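Local coordinates for putative nisin-resistance protein (Streptococcus agalactiae 515, PDB 4Y68) that probably confers resistance to the lantibiotic nisin by recognising and cleaving it as a peptidase of family S41, at residues 31-36 with 65-70; 105-110 with 123-128; 242-247 with 289-294; 253-258 with 283-288. All coordinates share one frame; numbering follows the deposited sequence.

Contacts 1 and 2 stand clear of each other and of the other two; contacts 3 and 4 meet only where Ile288 passes into Leu289. Contact 1 ties together helices of the N-terminal helical region, about 31 Å from the centre of the chain and on the opposite side of that centre from contact 3, with about 48 Å between their centres. Contacts 2 and 3 belong to opposite ends of one mixed sheet: contact 2 adjoins the hairpin 110-113/118-122 and contact 3 adds strand 292-293 at the far edge, about 23 Å away between centres. Contact 4 is the most central, nested in the chain loop that contact 3 closes. A MES molecule, probably from the crystallisation liquor, lies about 3 Å from the Ser32 side chain.

Contact 1 of 4, residues 31-36 with 65-70; sequences SSERYG and KLKTSK
Leu66 presses its CD1 methyl onto the backbone of Gly36, 3.4 Å from Gly36 C, and this is the dense end of the contact. Gly36 has no side chain, which lets the leucine settle directly on the main chain of helix 32-46. Leu40 of that helix and Ser75 and Ile78 of helix 72-87 also touch Leu66, so three helices of the N-terminal region meet around it. One turn back, Glu33 CB lies 3.4 Å from Leu66 O, the carbonyl that accepts from Ser69 N and closes a type I turn from Leu66 to Ser69.

Toward solvent the fit loosens. Glu33 CG is anti to the backbone N (chi1 179°) and the chain runs on extended, carrying the carboxylate out to Lys67. There Lys67 NZ forms a salt bridge with Glu33 OE2 on its syn lone pair, 3.1 Å away, the lysine chain bent three times to arrive. Two waters span the gap: one donates to Glu33 OE1 at 3.0 Å and weakly to Lys67 O, while the other accepts from Glu33 N at 2.9 Å and donates weakly to Ser69 O.

Ser31 caps the helix, its OG taking Arg34 N at 3.0 Å. A carboxylate in the first turn of a helix, paired with a lysine, probably stays ionised, its charge favoured by both the helix end and the ammonium group.

Contact 2 of 4, residues 105-110 with 123-128; sequences DSRYPE and IPSISK
Ser106 and Arg107 hold on to the segment 123-128 just beyond the open end of a beta-hairpin, strands 110-113 and 118-122, which edges the mixed sheet of this S41 peptidase. Two bonds cross between the segments. Ser127 N points almost straight at Ser106 OG, 3.0 Å away with an angle of 176° at the hydrogen; Arg107 N reaches Ser125 O, also at 3.0 Å.

Pro124 lies against Arg107 and Pro109: its CB is 3.5 Å from Arg107 CG, the two side chains sliding past each other in opposite directions, and its CD rests 3.6 Å from Pro109 CA. Its CG packs on the carbonyl oxygens of Arg107 and Tyr108. Farther along, Ile126 sets CG1 against Ser106 CB at 3.8 Å, and its CD1 approaches the Tyr108 ring obliquely. With Ile126 CG1 anti to the backbone N (chi1 170°), that branch lies along the serine. Ser125 OG sits over one face of the Arg107 guanidinium.

The next shell fixes these groups. Ser106 OG, besides accepting from Ser127, is hydrogen-bonded to Thr103 O at the end of helix 96-103. Ser125 OG is held by Thr161 N and Ser127 OG by Asp102, while Tyr137 of helix 131-147 bonds Pro124 O; Pro167 and Met168 back Ile126.

Arg107 is also tied to its own segment: at the edge of the guanidinium, in plane, Arg107 NE donates to Asp105 O at 2.7 Å.

Contact 3 of 4, residues 242-247 with 289-294; sequences NVKSFG and LPDQVT
Lys244 starts the contact by running its aliphatic chain obliquely across Asp291, with Lys244 CG 3.3 Å from Asp291 OD2. The lysine chain is extended, which takes its ammonium onward past the carboxylate; Lys244 NZ ends 6.3 Å from Asp291 OD2.

At Ser245 the two segments exchange bonds both ways. Its backbone N donates to Asp291 OD2 at 3.0 Å, approaching 52° out of the carboxylate plane. Its hydroxyl, placed between the backbone N and the carbonyl carbon (chi1 66°), accepts in turn from Asp291 N at 2.7 Å. Ser245 O then takes Gln292 N at 3.1 Å, and parallel beta pairing begins.

Phe246 pairs with Gln292, both side chains on the face overlaid by helix 297-308. The phenyl carbon Phe246 CD2 meets Gln292 CG at 3.7 Å, ring and amide planes 61° apart. The amide itself bends away to Glu300, whose other carboxylate oxygen holds Thr294 OG1.

Gly247 completes the pairing: its N donates to Gln292 O at 3.2 Å, and its O accepts from Thr294 N at 2.9 Å. At its backbone angles a side chain would run into the carbonyl oxygen of Phe246, which calls for glycine.

Strand 292-293 is thus added in parallel beside 243-247 as an outermost strand of the mixed sheet. The serine-aspartate exchange anchors its start, and the backbone N-H that holds the Asp291 carboxylate probably favours its ionised form, the more distant lysine adding at most a weak effect.

Contact 4 of 4, residues 253-258 with 283-288; sequences YTTVNE and YENTPI
An inverse gamma turn centred on Thr254, in the lead-in to strand 256-261 of the antiparallel sheet, docks into the loop 283-288, with helix 229-235 against Thr254 and Ile288. The turn closes with a weak bond from Thr255 N to Tyr253 O, and Thr254 uses its hydroxyl, methyl and carbonyl on different parts of the loop. The hydroxyl donates to Thr286 O at 2.8 Å, with Tyr283 CB 3.3 Å from Thr254 OG1. The methyl branch, anti to the carbonyl carbon, goes instead to Ile288, with Thr254 CG2 3.6 Å from Ile288 CD1.

Thr254 O accepts from Asn285 N at 3.1 Å; the N-H aims straight at it (177°), yet the donor stands well above the carbonyl plane, 65° out. The third bond belongs to the next residue: Thr255 OG1 donates to Asn285 OD1 at 2.7 Å, the two side chains crossing at about a right angle. His90 ND1 also bonds that hydroxyl, so Thr255 OG1 is gripped from two residues.

Asn285 has a left-handed backbone conformation; its N-H and its side-chain OD1 bond Thr254 and Thr255 respectively. The whole is an inverse gamma turn at a strand entry, its central carbonyl and hydroxyl both bonded to an adjoining loop.

Contact 1 of 4, residues 31-36 with 65-70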
# COMPACT_ATOMS: atom_id res chain seq x y z
N SER A 31 19.16 13.93 -21.49
CA SER A 31 20.30 13.04 -21.56
C SER A 31 20.22 12.01 -20.42
O SER A 31 19.49 12.20 -19.44
CB SER A 31 21.59 13.85 -21.45
OG SER A 31 21.70 14.35 -20.12
N SER A 32 20.97 10.94 -20.55
CA SER A 32 21.05 9.98 -19.47
C SER A 32 21.52 10.61 -18.15
O SER A 32 21.03 10.24 -17.09
CB SER A 32 21.96 8.84 -19.87
OG SER A 32 21.43 8.22 -21.02
N GLU A 33 22.44 11.56 -18.22
CA GLU A 33 22.84 12.28 -17.01
C GLU A 33 21.69 13.08 -16.39
O GLU A 33 21.43 12.95 -15.19
CB GLU A 33 24.00 13.23 -17.27
CG GLU A 33 24.42 14.01 -16.02
CD GLU A 33 25.63 14.91 -16.24
OE1 GLU A 33 26.10 15.00 -17.39
OE2 GLU A 33 26.11 15.55 -15.27
N ARG A 34 21.05 13.93 -17.19
CA ARG A 34 19.85 14.67 -16.76
C ARG A 34 18.82 13.76 -16.09
O ARG A 34 18.32 14.04 -15.01
CB ARG A 34 19.18 15.36 -17.97
CG ARG A 34 18.82 16.83 -17.83
CD ARG A 34 17.63 17.08 -16.95
NE ARG A 34 18.05 17.43 -15.59
CZ ARG A 34 17.28 18.06 -14.69
NH1 ARG A 34 16.04 18.42 -14.97
NH2 ARG A 34 17.78 18.32 -13.48
N TYR A 35 18.51 12.66 -16.78
CA TYR A 35 17.52 11.70 -16.32
C TYR A 35 17.88 11.23 -14.91
O TYR A 35 17.01 11.15 -14.05
CB TYR A 35 17.45 10.54 -17.32
CG TYR A 35 16.47 9.42 -17.02
CD1 TYR A 35 15.28 9.30 -17.73
CD2 TYR A 35 16.77 8.45 -16.06
CE1 TYR A 35 14.39 8.26 -17.47
CE2 TYR A 35 15.88 7.41 -15.80
CZ TYR A 35 14.69 7.32 -16.51
OH TYR A 35 13.82 6.27 -16.27
N GLY A 36 19.17 10.99 -14.67
CA GLY A 36 19.62 10.59 -13.36
C GLY A 36 19.52 11.70 -12.33
O GLY A 36 19.20 11.46 -11.17
N LYS A 65 29.32 9.53 -11.22
CA LYS A 65 29.07 8.45 -12.17
C LYS A 65 28.11 8.89 -13.29
O LYS A 65 28.28 8.49 -14.44
CB LYS A 65 28.50 7.22 -11.43
CG LYS A 65 29.38 6.72 -10.28
CD LYS A 65 28.97 5.30 -9.86
CE LYS A 65 29.91 4.73 -8.80
NZ LYS A 65 29.66 5.25 -7.41
N LEU A 66 27.09 9.69 -12.97
CA LEU A 66 26.09 10.05 -13.97
C LEU A 66 26.70 10.83 -15.14
O LEU A 66 26.17 10.80 -16.24
CB LEU A 66 24.94 10.85 -13.34
CG LEU A 66 23.89 10.10 -12.51
CD1 LEU A 66 22.83 11.07 -11.98
CD2 LEU A 66 23.24 9.01 -13.32
N LYS A 67 27.82 11.53 -14.91
CA LYS A 67 28.45 12.33 -15.96
C LYS A 67 28.80 11.47 -17.18
O LYS A 67 28.78 11.96 -18.31
CB LYS A 67 29.72 13.04 -15.44
CG LYS A 67 29.52 13.93 -14.21
CD LYS A 67 30.06 15.35 -14.42
CE LYS A 67 29.34 16.07 -15.57
NZ LYS A 67 28.65 17.33 -15.15
N THR A 68 29.12 10.20 -16.97
CA THR A 68 29.45 9.34 -18.09
C THR A 68 28.40 8.26 -18.36
O THR A 68 28.69 7.30 -19.07
CB THR A 68 30.82 8.64 -17.89
OG1 THR A 68 30.82 7.89 -16.67
CG2 THR A 68 31.94 9.68 -17.86
N SER A 69 27.20 8.42 -17.81
CA SER A 69 26.15 7.44 -18.07
C SER A 69 25.71 7.48 -19.54
O SER A 69 25.57 8.55 -20.13
CB SER A 69 24.94 7.67 -17.15
OG SER A 69 23.86 6.83 -17.53
N LYS A 70 25.49 6.30 -20.13
CA LYS A 70 25.17 6.18 -21.55
C LYS A 70 23.72 5.75 -21.84
O LYS A 70 23.31 5.67 -23.00
CB LYS A 70 26.12 5.18 -22.22
CG LYS A 70 27.58 5.57 -22.17
CD LYS A 70 27.86 6.73 -23.11
CE LYS A 70 29.35 6.91 -23.34
NZ LYS A 70 30.07 7.39 -22.12
O HOH W 1 24.16 11.66 -20.55
O HOH W 2 26.77 13.86 -20.12

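Contact 2 of 4, residues 105-110 with 123-128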
# COMPACT_ATOMS: atom_id res chain seq x y z
N ASP A 105 0.43 -9.29 -12.34
CA ASP A 105 0.34 -10.22 -11.22
C ASP A 105 -0.90 -9.97 -10.37
O ASP A 105 -1.11 -10.62 -9.34
CB ASP A 105 1.59 -10.11 -10.34
CG ASP A 105 2.36 -11.40 -10.26
OD1 ASP A 105 2.71 -11.81 -9.13
OD2 ASP A 105 2.63 -12.00 -11.33
N SER A 106 -1.71 -9.00 -10.78
CA SER A 106 -2.87 -8.60 -9.98
C SER A 106 -3.96 -9.68 -9.90
O SER A 106 -4.21 -10.40 -10.86
CB SER A 106 -3.45 -7.31 -10.55
OG SER A 106 -2.48 -6.29 -10.51
N ARG A 107 -4.60 -9.79 -8.74
CA ARG A 107 -5.62 -10.81 -8.58
C ARG A 107 -6.90 -10.21 -8.04
O ARG A 107 -6.88 -9.10 -7.51
CB ARG A 107 -5.12 -11.92 -7.66
CG ARG A 107 -3.77 -11.63 -7.04
CD ARG A 107 -2.71 -12.56 -7.56
NE ARG A 107 -1.36 -12.16 -7.16
CZ ARG A 107 -0.67 -12.73 -6.18
NH1 ARG A 107 -1.22 -13.73 -5.48
NH2 ARG A 107 0.56 -12.32 -5.89
N TYR A 108 -8.02 -10.93 -8.18
CA TYR A 108 -9.26 -10.46 -7.58
C TYR A 108 -9.63 -11.21 -6.28
O TYR A 108 -9.22 -12.36 -6.07
CB TYR A 108 -10.39 -10.55 -8.60
CG TYR A 108 -10.16 -9.61 -9.76
CD1 TYR A 108 -10.08 -8.23 -9.57
CD2 TYR A 108 -9.97 -10.10 -11.05
CE1 TYR A 108 -9.83 -7.36 -10.63
CE2 TYR A 108 -9.73 -9.25 -12.12
CZ TYR A 108 -9.66 -7.88 -11.91
OH TYR A 108 -9.41 -7.05 -12.99
N PRO A 109 -10.37 -10.54 -5.40
CA PRO A 109 -10.82 -11.13 -4.13
C PRO A 109 -11.66 -12.36 -4.38
O PRO A 109 -12.28 -12.47 -5.43
CB PRO A 109 -11.67 -10.02 -3.48
CG PRO A 109 -11.32 -8.79 -4.18
CD PRO A 109 -10.96 -9.21 -5.60
N GLU A 110 -11.67 -13.27 -3.41
CA GLU A 110 -12.41 -14.53 -3.45
C GLU A 110 -13.01 -14.71 -2.08
O GLU A 110 -12.46 -14.20 -1.12
CB GLU A 110 -11.49 -15.70 -3.76
CG GLU A 110 -11.54 -16.24 -5.16
CD GLU A 110 -10.70 -17.49 -5.30
OE1 GLU A 110 -9.57 -17.49 -4.76
OE2 GLU A 110 -11.18 -18.48 -5.93
N ILE A 123 -8.17 -11.39 0.21
CA ILE A 123 -7.99 -10.03 -0.28
C ILE A 123 -6.57 -9.87 -0.82
O ILE A 123 -5.65 -9.60 -0.06
CB ILE A 123 -8.26 -9.02 0.85
CG1 ILE A 123 -9.73 -9.12 1.30
CG2 ILE A 123 -7.86 -7.61 0.44
CD1 ILE A 123 -9.94 -8.72 2.72
N PRO A 124 -6.38 -10.04 -2.14
CA PRO A 124 -5.03 -10.17 -2.70
C PRO A 124 -4.43 -8.87 -3.23
O PRO A 124 -5.14 -7.88 -3.40
CB PRO A 124 -5.24 -11.13 -3.87
CG PRO A 124 -6.58 -10.71 -4.39
CD PRO A 124 -7.40 -10.36 -3.16
N SER A 125 -3.13 -8.91 -3.50
CA SER A 125 -2.42 -7.85 -4.23
C SER A 125 -3.08 -7.47 -5.54
O SER A 125 -3.43 -8.34 -6.33
CB SER A 125 -0.98 -8.27 -4.55
OG SER A 125 -0.38 -8.97 -3.48
N ILE A 126 -3.22 -6.18 -5.78
CA ILE A 126 -3.58 -5.66 -7.09
C ILE A 126 -2.88 -4.32 -7.28
O ILE A 126 -2.94 -3.45 -6.41
CB ILE A 126 -5.09 -5.44 -7.25
CG1 ILE A 126 -5.36 -4.68 -8.55
CG2 ILE A 126 -5.67 -4.70 -6.05
CD1 ILE A 126 -6.85 -4.57 -8.89
N SER A 127 -2.21 -4.18 -8.42
CA SER A 127 -1.42 -3.00 -8.72
C SER A 127 -1.99 -2.21 -9.86
O SER A 127 -1.44 -1.17 -10.24
CB SER A 127 0.01 -3.40 -9.07
OG SER A 127 0.83 -3.22 -7.92
N LYS A 128 -3.09 -2.71 -10.43
CA LYS A 128 -3.67 -2.09 -11.60
C LYS A 128 -4.20 -0.72 -11.26
O LYS A 128 -4.56 -0.45 -10.11
CB LYS A 128 -4.77 -2.97 -12.18
CG LYS A 128 -4.20 -3.97 -13.20
CD LYS A 128 -5.18 -5.09 -13.50
CE LYS A 128 -4.61 -6.11 -14.49
NZ LYS A 128 -5.52 -7.28 -14.62

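Contact 3 of 4, residues 242-247 with 289-294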
# COMPACT_ATOMS: atom_id res chain seq x y z
N ASN A 242 -14.87 -4.19 17.15
CA ASN A 242 -15.39 -5.45 16.66
C ASN A 242 -14.33 -6.30 15.95
O ASN A 242 -14.61 -7.42 15.49
CB ASN A 242 -16.57 -5.20 15.71
CG ASN A 242 -16.20 -4.28 14.55
OD1 ASN A 242 -15.67 -3.18 14.75
ND2 ASN A 242 -16.51 -4.72 13.33
N VAL A 243 -13.11 -5.77 15.87
CA VAL A 243 -12.06 -6.36 15.05
C VAL A 243 -10.97 -6.96 15.91
O VAL A 243 -10.66 -6.43 16.97
CB VAL A 243 -11.43 -5.32 14.10
CG1 VAL A 243 -10.25 -5.94 13.35
CG2 VAL A 243 -12.48 -4.77 13.14
N LYS A 244 -10.40 -8.08 15.47
CA LYS A 244 -9.25 -8.69 16.12
C LYS A 244 -8.38 -9.39 15.07
O LYS A 244 -8.89 -9.95 14.10
CB LYS A 244 -9.69 -9.69 17.21
CG LYS A 244 -8.54 -10.28 18.00
CD LYS A 244 -9.01 -11.24 19.09
CE LYS A 244 -7.85 -11.73 19.95
NZ LYS A 244 -8.31 -12.74 20.93
N SER A 245 -7.06 -9.39 15.25
CA SER A 245 -6.19 -9.92 14.21
C SER A 245 -5.37 -11.11 14.69
O SER A 245 -5.01 -11.15 15.87
CB SER A 245 -5.26 -8.82 13.71
OG SER A 245 -4.37 -8.43 14.74
N PHE A 246 -5.06 -12.03 13.77
CA PHE A 246 -4.38 -13.30 14.04
C PHE A 246 -3.29 -13.56 13.02
O PHE A 246 -3.41 -13.17 11.87
CB PHE A 246 -5.36 -14.48 13.99
CG PHE A 246 -6.55 -14.33 14.89
CD1 PHE A 246 -7.62 -13.53 14.53
CD2 PHE A 246 -6.62 -15.02 16.09
CE1 PHE A 246 -8.72 -13.40 15.36
CE2 PHE A 246 -7.73 -14.89 16.93
CZ PHE A 246 -8.77 -14.07 16.55
N GLY A 247 -2.25 -14.27 13.42
CA GLY A 247 -1.24 -14.69 12.46
C GLY A 247 0.16 -14.27 12.85
O GLY A 247 0.57 -14.45 13.99
N LEU A 289 2.22 -6.14 14.66
CA LEU A 289 1.88 -7.32 15.45
C LEU A 289 0.38 -7.57 15.43
O LEU A 289 -0.39 -6.69 15.77
CB LEU A 289 2.33 -7.16 16.91
CG LEU A 289 3.78 -7.44 17.28
CD1 LEU A 289 3.92 -8.89 17.74
CD2 LEU A 289 4.68 -7.17 16.10
N PRO A 290 -0.05 -8.77 15.03
CA PRO A 290 -1.47 -9.08 15.19
C PRO A 290 -1.80 -9.21 16.67
O PRO A 290 -0.86 -9.38 17.45
CB PRO A 290 -1.64 -10.42 14.47
CG PRO A 290 -0.28 -11.02 14.45
CD PRO A 290 0.68 -9.86 14.36
N ASP A 291 -3.07 -9.12 17.06
CA ASP A 291 -3.45 -9.23 18.47
C ASP A 291 -3.04 -10.57 19.06
O ASP A 291 -2.67 -10.68 20.23
CB ASP A 291 -4.97 -9.05 18.63
CG ASP A 291 -5.45 -7.71 18.12
OD1 ASP A 291 -4.68 -6.73 18.20
OD2 ASP A 291 -6.60 -7.64 17.64
N GLN A 292 -3.09 -11.60 18.22
CA GLN A 292 -2.91 -12.98 18.66
C GLN A 292 -1.95 -13.68 17.69
O GLN A 292 -2.32 -14.07 16.59
CB GLN A 292 -4.28 -13.67 18.72
CG GLN A 292 -4.26 -15.18 18.88
CD GLN A 292 -3.66 -15.64 20.20
OE1 GLN A 292 -3.59 -14.88 21.17
NE2 GLN A 292 -3.22 -16.90 20.24
N VAL A 293 -0.68 -13.79 18.08
CA VAL A 293 0.34 -14.39 17.24
C VAL A 293 0.17 -15.92 17.20
O VAL A 293 0.01 -16.54 18.23
CB VAL A 293 1.73 -14.01 17.73
CG1 VAL A 293 2.76 -14.87 17.08
CG2 VAL A 293 2.02 -12.53 17.45
N THR A 294 0.18 -16.52 16.02
CA THR A 294 -0.06 -17.94 15.89
C THR A 294 0.24 -18.44 14.49
O THR A 294 0.22 -17.67 13.53
CB THR A 294 -1.53 -18.31 16.24
OG1 THR A 294 -1.73 -19.71 16.03
CG2 THR A 294 -2.51 -17.55 15.35

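Contact 4 of 4, residues 253-258 with 283-288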
# COMPACT_ATOMS: atom_id res chain seq x y z
N TYR A 253 6.59 -2.62 5.93
CA TYR A 253 6.74 -1.57 4.91
C TYR A 253 5.69 -0.51 5.20
O TYR A 253 5.00 0.01 4.29
CB TYR A 253 6.62 -2.16 3.49
CG TYR A 253 7.86 -2.97 3.12
CD1 TYR A 253 8.88 -2.42 2.37
CD2 TYR A 253 8.00 -4.28 3.55
CE1 TYR A 253 10.01 -3.15 2.06
CE2 TYR A 253 9.13 -5.02 3.25
CZ TYR A 253 10.13 -4.45 2.50
OH TYR A 253 11.26 -5.18 2.18
N THR A 254 5.57 -0.20 6.48
CA THR A 254 4.61 0.78 6.94
C THR A 254 5.22 2.17 6.76
O THR A 254 5.65 2.81 7.71
CB THR A 254 4.20 0.53 8.42
OG1 THR A 254 5.35 0.15 9.19
CG2 THR A 254 3.17 -0.62 8.49
N THR A 255 5.28 2.60 5.50
CA THR A 255 5.51 4.00 5.19
C THR A 255 4.71 4.37 3.96
O THR A 255 4.44 3.52 3.10
CB THR A 255 7.00 4.33 4.96
OG1 THR A 255 7.60 3.34 4.10
CG2 THR A 255 7.75 4.37 6.29
N VAL A 256 4.31 5.63 3.89
CA VAL A 256 3.64 6.12 2.69
C VAL A 256 4.66 6.44 1.58
O VAL A 256 5.69 7.08 1.82
CB VAL A 256 2.79 7.35 3.03
CG1 VAL A 256 2.41 8.13 1.76
CG2 VAL A 256 1.54 6.92 3.82
N ASN A 257 4.39 5.97 0.36
CA ASN A 257 5.17 6.38 -0.80
C ASN A 257 4.41 7.32 -1.72
O ASN A 257 3.18 7.31 -1.76
CB ASN A 257 5.61 5.18 -1.64
CG ASN A 257 6.62 4.30 -0.93
OD1 ASN A 257 7.23 4.71 0.07
ND2 ASN A 257 6.80 3.08 -1.44
N GLU A 258 5.17 8.13 -2.45
CA GLU A 258 4.62 8.90 -3.56
C GLU A 258 5.34 8.39 -4.80
O GLU A 258 6.52 8.02 -4.73
CB GLU A 258 4.82 10.40 -3.35
CG GLU A 258 4.24 10.92 -2.02
CD GLU A 258 4.58 12.39 -1.72
OE1 GLU A 258 5.34 13.00 -2.49
OE2 GLU A 258 4.09 12.93 -0.70
N TYR A 283 4.65 4.00 13.16
CA TYR A 283 5.25 2.97 12.33
C TYR A 283 6.22 3.64 11.38
O TYR A 283 5.92 4.71 10.84
CB TYR A 283 4.19 2.16 11.54
CG TYR A 283 3.10 1.56 12.43
CD1 TYR A 283 3.17 0.24 12.85
CD2 TYR A 283 2.06 2.33 12.89
CE1 TYR A 283 2.22 -0.29 13.68
CE2 TYR A 283 1.10 1.81 13.70
CZ TYR A 283 1.18 0.50 14.09
OH TYR A 283 0.19 -0.01 14.90
N GLU A 284 7.37 3.02 11.18
CA GLU A 284 8.32 3.51 10.20
C GLU A 284 9.03 2.32 9.58
O GLU A 284 10.15 2.00 9.95
CB GLU A 284 9.32 4.48 10.84
CG GLU A 284 10.17 5.24 9.84
CD GLU A 284 11.07 6.29 10.51
OE1 GLU A 284 10.81 6.67 11.67
OE2 GLU A 284 12.04 6.73 9.85
N ASN A 285 8.36 1.65 8.66
CA ASN A 285 8.89 0.43 8.06
C ASN A 285 9.11 -0.56 9.18
O ASN A 285 10.16 -1.20 9.28
CB ASN A 285 10.16 0.72 7.28
CG ASN A 285 9.87 1.47 5.98
OD1 ASN A 285 8.77 1.35 5.44
ND2 ASN A 285 10.84 2.22 5.48
N THR A 286 8.10 -0.67 10.03
CA THR A 286 8.12 -1.58 11.15
C THR A 286 6.92 -2.53 11.09
O THR A 286 5.79 -2.12 10.77
CB THR A 286 8.09 -0.83 12.48
OG1 THR A 286 6.84 -0.17 12.62
CG2 THR A 286 9.18 0.22 12.52
N PRO A 287 7.16 -3.81 11.40
CA PRO A 287 6.11 -4.81 11.30
C PRO A 287 4.92 -4.53 12.22
O PRO A 287 5.06 -3.94 13.29
CB PRO A 287 6.83 -6.11 11.69
CG PRO A 287 8.27 -5.87 11.29
CD PRO A 287 8.48 -4.41 11.64
N ILE A 288 3.74 -4.95 11.79
CA ILE A 288 2.56 -4.84 12.63
C ILE A 288 2.32 -6.18 13.34
O ILE A 288 2.23 -7.22 12.70
CB ILE A 288 1.35 -4.42 11.80
CG1 ILE A 288 1.66 -3.12 11.04
CG2 ILE A 288 0.13 -4.22 12.71
CD1 ILE A 288 0.64 -2.81 9.94